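PDB 6XCQ: EreC from Klebsiella pneumoniae, which probably hydrolyses the lactone ring of erythromycin and related macrolide antibiotics, an esterase activity that confers resistance. Local coordinates for residues 37-42 / 80-85; 73-78 / 425-430. The protein carries 1 engineered substitution. All blocks are in the same frame, centred on the assembly; numbering follows the deposited sequence.

Interaction 1. Residues 37-42 / 80-85; sequences RTLLQP and ASLIRY
Ser81 turns OG to the side of its own backbone N, anti to the carbonyl carbon (chi1 -72°), and from there the hydroxyl reaches the loop and gives its proton to Leu39 O. Arg84, one helical turn on, sets out the same way from its backbone, then bends at chi3 (72°), which swings the guanidinium back to Pro42 O. The serine bond is short, OG to Leu39 O being 2.6 Å, and OG comes in from above the carbonyl plane. The arginine bond, 2.8 Å from NH1 to Pro42 O, runs nearly along the C=O axis, and the acceptor lies close to the guanidinium plane. NE of Arg84 is salt-bridged to Glu88, a second hold that helps fix how the group is turned. Beside these bonds the Pro42 ring rests on the helix, its CG 3.9 Å from Ala80 CB and 3.6 Å from Ser81 OG. Against the helix Leu39 is less close, CD1 lying 4.4 Å from Leu82 CG; its side chain also touches Val425 and Val427 of the sheet. A type I beta turn from Thr38 to Gln41, closed by Gln41 N to Thr38 O, shapes the loop, while Thr38 OG1 bonds to Glu49. Two bonds from side chains of one helix face to loop carbonyls thus tie the loop after edge strand 33-36 down on helix 73-90 of the alpha/beta fold.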
loop_
_atom_site.group_PDB
_atom_site.type_symbol
_atom_site.label_atom_id
_atom_site.label_comp_id
_atom_site.label_asym_id
_atom_site.label_seq_id
_atom_site.Cartn_x
_atom_site.Cartn_y
_atom_site.Cartn_z
ATOM N N ARG A 37 -16.004 18.448 11.006
ATOM C CA ARG A 37 -17.177 17.712 11.459
ATOM C C ARG A 37 -17.734 16.766 10.399
ATOM O O ARG A 37 -18.498 15.857 10.739
ATOM C CB ARG A 37 -18.245 18.707 11.925
ATOM C CG ARG A 37 -17.603 19.737 12.845
ATOM C CD ARG A 37 -18.534 20.455 13.766
ATOM N NE ARG A 37 -17.786 21.530 14.412
ATOM C CZ ARG A 37 -17.102 21.397 15.548
ATOM N NH1 ARG A 37 -17.091 20.237 16.206
ATOM N NH2 ARG A 37 -16.446 22.437 16.041
ATOM N N THR A 38 -17.355 16.929 9.139
ATOM C CA THR A 38 -17.917 16.098 8.085
ATOM C C THR A 38 -16.955 15.014 7.601
ATOM O O THR A 38 -17.323 14.240 6.711
ATOM C CB THR A 38 -18.381 16.970 6.905
ATOM O OG1 THR A 38 -17.257 17.543 6.220
ATOM C CG2 THR A 38 -19.297 18.097 7.407
ATOM N N LEU A 39 -15.758 14.906 8.194
ATOM C CA LEU A 39 -14.741 13.998 7.656
ATOM C C LEU A 39 -15.245 12.561 7.581
ATOM O O LEU A 39 -14.943 11.840 6.621
ATOM C CB LEU A 39 -13.473 14.055 8.501
ATOM C CG LEU A 39 -12.354 13.075 8.110
ATOM C CD1 LEU A 39 -11.660 13.519 6.832
ATOM C CD2 LEU A 39 -11.340 12.917 9.235
ATOM N N LEU A 40 -16.021 12.122 8.570
ATOM C CA LEU A 40 -16.474 10.741 8.588
ATOM C C LEU A 40 -17.806 10.557 7.876
ATOM O O LEU A 40 -18.428 9.500 8.007
ATOM C CB LEU A 40 -16.559 10.235 10.029
ATOM C CG LEU A 40 -15.238 10.362 10.797
ATOM C CD1 LEU A 40 -15.431 9.986 12.256
ATOM C CD2 LEU A 40 -14.114 9.539 10.153
ATOM N N GLN A 41 -18.246 11.551 7.110
ATOM C CA GLN A 41 -19.510 11.483 6.381
ATOM C C GLN A 41 -19.259 11.858 4.928
ATOM O O GLN A 41 -19.582 12.972 4.494
ATOM C CB GLN A 41 -20.560 12.374 7.050
ATOM C CG GLN A 41 -20.697 12.042 8.539
ATOM C CD GLN A 41 -21.864 12.734 9.197
ATOM O OE1 GLN A 41 -22.893 12.957 8.566
ATOM N NE2 GLN A 41 -21.711 13.080 10.476
ATOM N N PRO A 42 -18.699 10.931 4.138
ATOM C CA PRO A 42 -18.323 11.263 2.754
ATOM C C PRO A 42 -19.469 11.778 1.897
ATOM O O PRO A 42 -19.227 12.541 0.956
ATOM C CB PRO A 42 -17.791 9.927 2.210
ATOM C CG PRO A 42 -17.456 9.108 3.407
ATOM C CD PRO A 42 -18.403 9.529 4.477
ATOM N N ALA A 80 -12.330 7.839 2.151
ATOM C CA ALA A 80 -13.328 8.132 1.130
ATOM C C ALA A 80 -13.576 9.630 1.030
ATOM O O ALA A 80 -13.681 10.178 -0.076
ATOM C CB ALA A 80 -14.626 7.386 1.430
ATOM N N SER A 81 -13.655 10.316 2.174
ATOM C CA SER A 81 -13.866 11.762 2.134
ATOM C C SER A 81 -12.700 12.478 1.457
ATOM O O SER A 81 -12.902 13.390 0.651
ATOM C CB SER A 81 -14.072 12.303 3.552
ATOM O OG SER A 81 -15.342 11.899 4.045
ATOM N N LEU A 82 -11.470 12.100 1.793
ATOM C CA LEU A 82 -10.336 12.802 1.217
ATOM C C LEU A 82 -10.134 12.425 -0.250
ATOM O O LEU A 82 -9.600 13.224 -1.020
ATOM C CB LEU A 82 -9.089 12.520 2.044
ATOM C CG LEU A 82 -9.089 13.381 3.310
ATOM C CD1 LEU A 82 -8.089 12.891 4.335
ATOM C CD2 LEU A 82 -8.801 14.822 2.923
ATOM N N ILE A 83 -10.563 11.232 -0.655
ATOM C CA ILE A 83 -10.598 10.906 -2.082
ATOM C C ILE A 83 -11.545 11.864 -2.805
ATOM O O ILE A 83 -11.188 12.461 -3.827
ATOM C CB ILE A 83 -10.997 9.429 -2.284
ATOM C CG1 ILE A 83 -9.857 8.514 -1.840
ATOM C CG2 ILE A 83 -11.337 9.134 -3.741
ATOM C CD1 ILE A 83 -10.275 7.056 -1.613
ATOM N N ARG A 84 -12.743 12.078 -2.244
ATOM C CA ARG A 84 -13.673 13.052 -2.820
ATOM C C ARG A 84 -13.017 14.418 -2.989
ATOM O O ARG A 84 -13.120 15.044 -4.050
ATOM C CB ARG A 84 -14.924 13.175 -1.946
ATOM C CG ARG A 84 -16.005 12.157 -2.253
ATOM C CD ARG A 84 -17.350 12.642 -1.747
ATOM N NE ARG A 84 -17.833 13.741 -2.573
ATOM C CZ ARG A 84 -18.776 14.599 -2.207
ATOM N NH1 ARG A 84 -19.346 14.495 -1.009
ATOM N NH2 ARG A 84 -19.141 15.567 -3.040
ATOM N N TYR A 85 -12.328 14.897 -1.952
ATOM C CA TYR A 85 -11.681 16.203 -2.033
ATOM C C TYR A 85 -10.607 16.237 -3.118
ATOM O O TYR A 85 -10.526 17.191 -3.902
ATOM C CB TYR A 85 -11.085 16.560 -0.673
ATOM C CG TYR A 85 -10.113 17.709 -0.717
ATOM C CD1 TYR A 85 -10.558 19.013 -0.887
ATOM C CD2 TYR A 85 -8.754 17.490 -0.568
ATOM C CE1 TYR A 85 -9.668 20.072 -0.907
ATOM C CE2 TYR A 85 -7.859 18.533 -0.592
ATOM C CZ TYR A 85 -8.320 19.823 -0.758
ATOM O OH TYR A 85 -7.415 20.857 -0.775
#

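Interaction 2. Residues 73-78 / 425-430; sequences AEFSLA and VCVPSA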
loop_
_atom_site.group_PDB
_atom_site.type_symbol
_atom_site.label_atom_id
_atom_site.label_comp_id
_atom_site.label_asym_id
_atom_site.label_seq_id
_atom_site.Cartn_x
_atom_site.Cartn_y
_atom_site.Cartn_z
ATOM N N ALA A 73 -12.601 1.110 10.728
ATOM C CA ALA A 73 -13.747 1.650 9.996
ATOM C C ALA A 73 -13.605 3.149 9.770
ATOM O O ALA A 73 -13.871 3.648 8.671
ATOM C CB ALA A 73 -15.044 1.357 10.756
ATOM N N GLU A 74 -13.208 3.891 10.816
ATOM C CA GLU A 74 -13.088 5.342 10.689
ATOM C C GLU A 74 -12.034 5.739 9.667
ATOM O O GLU A 74 -12.171 6.773 9.006
ATOM C CB GLU A 74 -12.748 5.971 12.047
ATOM C CG GLU A 74 -13.891 5.948 13.062
ATOM C CD GLU A 74 -13.953 4.653 13.850
ATOM O OE1 GLU A 74 -13.203 3.702 13.528
ATOM O OE2 GLU A 74 -14.749 4.583 14.804
ATOM N N PHE A 75 -10.971 4.941 9.516
ATOM C CA PHE A 75 -9.960 5.314 8.542
ATOM C C PHE A 75 -10.467 5.104 7.119
ATOM O O PHE A 75 -10.138 5.898 6.237
ATOM C CB PHE A 75 -8.654 4.555 8.807
ATOM C CG PHE A 75 -7.934 5.014 10.062
ATOM C CD1 PHE A 75 -8.062 6.315 10.512
ATOM C CD2 PHE A 75 -7.145 4.140 10.788
ATOM C CE1 PHE A 75 -7.400 6.743 11.658
ATOM C CE2 PHE A 75 -6.489 4.555 11.939
ATOM C CZ PHE A 75 -6.611 5.858 12.365
ATOM N N SER A 76 -11.311 4.090 6.878
ATOM C CA SER A 76 -11.908 3.968 5.548
ATOM C C SER A 76 -12.838 5.138 5.257
ATOM O O SER A 76 -12.823 5.682 4.146
ATOM C CB SER A 76 -12.649 2.638 5.396
ATOM O OG SER A 76 -11.739 1.559 5.430
ATOM N N LEU A 77 -13.629 5.551 6.248
ATOM C CA LEU A 77 -14.503 6.704 6.061
ATOM C C LEU A 77 -13.707 7.955 5.706
ATOM O O LEU A 77 -14.050 8.671 4.755
ATOM C CB LEU A 77 -15.336 6.941 7.324
ATOM C CG LEU A 77 -16.560 6.040 7.446
ATOM C CD1 LEU A 77 -17.211 6.192 8.826
ATOM C CD2 LEU A 77 -17.566 6.337 6.324
ATOM N N ALA A 78 -12.650 8.246 6.475
ATOM C CA ALA A 78 -11.853 9.441 6.208
ATOM C C ALA A 78 -11.166 9.353 4.855
ATOM O O ALA A 78 -11.014 10.366 4.168
ATOM C CB ALA A 78 -10.811 9.664 7.309
ATOM N N VAL A 425 -4.386 13.718 9.908
ATOM C CA VAL A 425 -5.826 13.550 10.083
ATOM C C VAL A 425 -6.030 12.710 11.332
ATOM O O VAL A 425 -5.441 11.630 11.458
ATOM C CB VAL A 425 -6.440 12.876 8.841
ATOM C CG1 VAL A 425 -7.881 12.485 9.048
ATOM C CG2 VAL A 425 -6.288 13.771 7.624
ATOM N N CYS A 426 -6.867 13.182 12.250
ATOM C CA CYS A 426 -7.063 12.465 13.503
ATOM C C CYS A 426 -8.555 12.311 13.775
ATOM O O CYS A 426 -9.280 13.308 13.828
ATOM C CB CYS A 426 -6.359 13.196 14.649
ATOM S SG CYS A 426 -6.479 12.316 16.234
ATOM N N VAL A 427 -9.014 11.067 13.909
ATOM C CA VAL A 427 -10.431 10.760 14.109
ATOM C C VAL A 427 -10.658 10.412 15.580
ATOM O O VAL A 427 -9.689 10.169 16.314
ATOM C CB VAL A 427 -10.885 9.629 13.168
ATOM C CG1 VAL A 427 -10.642 10.027 11.694
ATOM C CG2 VAL A 427 -10.157 8.318 13.513
ATOM N N PRO A 428 -11.902 10.402 16.070
ATOM C CA PRO A 428 -12.104 10.246 17.519
ATOM C C PRO A 428 -11.871 8.837 18.038
ATOM O O PRO A 428 -11.587 8.673 19.232
ATOM C CB PRO A 428 -13.572 10.672 17.717
ATOM C CG PRO A 428 -13.877 11.560 16.555
ATOM C CD PRO A 428 -13.111 10.929 15.407
ATOM N N SER A 429 -11.990 7.818 17.194
ATOM C CA SER A 429 -11.963 6.437 17.655
ATOM C C SER A 429 -11.532 5.574 16.482
ATOM O O SER A 429 -11.574 6.013 15.330
ATOM C CB SER A 429 -13.340 6.001 18.180
ATOM O OG SER A 429 -14.318 6.200 17.166
ATOM N N ALA A 430 -11.118 4.332 16.778
ATOM C CA ALA A 430 -10.614 3.430 15.725
ATOM C C ALA A 430 -11.174 2.023 15.949
ATOM O O ALA A 430 -10.501 1.142 16.485
ATOM C CB ALA A 430 -9.078 3.421 15.683
#
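The Phe75 ring is met obliquely by Val427, whose CG2 lies 3.7 Å from CE1, and the ring also touches Phe343 of strand 338-345. The other flat group, the Glu74 carboxylate, is approached at OE2 from well above its plane (53° out of it) by Ser429 OG, which donates a hydrogen bond of 2.9 Å to that oxygen. OE1 takes a second bond from the backbone N of Gly431, so both oxygens are held by the segment that follows the strand. Glu74 gets there by a bend at chi2 (86°), which folds the carboxylate over Ser429; its CD stands 3.1 Å from Ser429 O, and OE1 lies 3.4 Å from Ala430 CA. The pair OE1 and Ser429 O, two acceptors, is close without bonding. Val427 CG2 touches both helix side chains, meeting Glu74 CB at 3.8 Å as well as the phenylalanine ring. Deeper in, Ala78 CB faces CG1 of both Val425 and Val427, each at 4.4 Å. The axes of 73-78 and 425-427 come within 9.5 Å, their N-to-C directions 134° apart. The N-terminal turns of helix 73-90 thus lie on one face of strand 423-427, which runs between strand 392-396, antiparallel to it, and strand 338-345, parallel to it; Ser76 meets helix 126-146.

Overall arrangement
From the N terminus the chain runs through strand 33-36 into loop 37-42, returns through strand 62-65 and enters helix 73-90. Interaction 1 closes this first loop of 37 intervening residues by setting 37-42 on 80-85. Interaction 2 closes a far longer one, 346 residues, bringing 425-430 back onto 73-78, the beginning of the same helix. The segments alternate along the sequence, so the two contacts cross and do not nest. Their centres are about 10 Å apart and they meet directly: Leu39 CD2 packs 3.5 Å from Val425 CG1. Helix 73-90 thereby joins the early loop to the last strand in sequence, which lies inside the sheet.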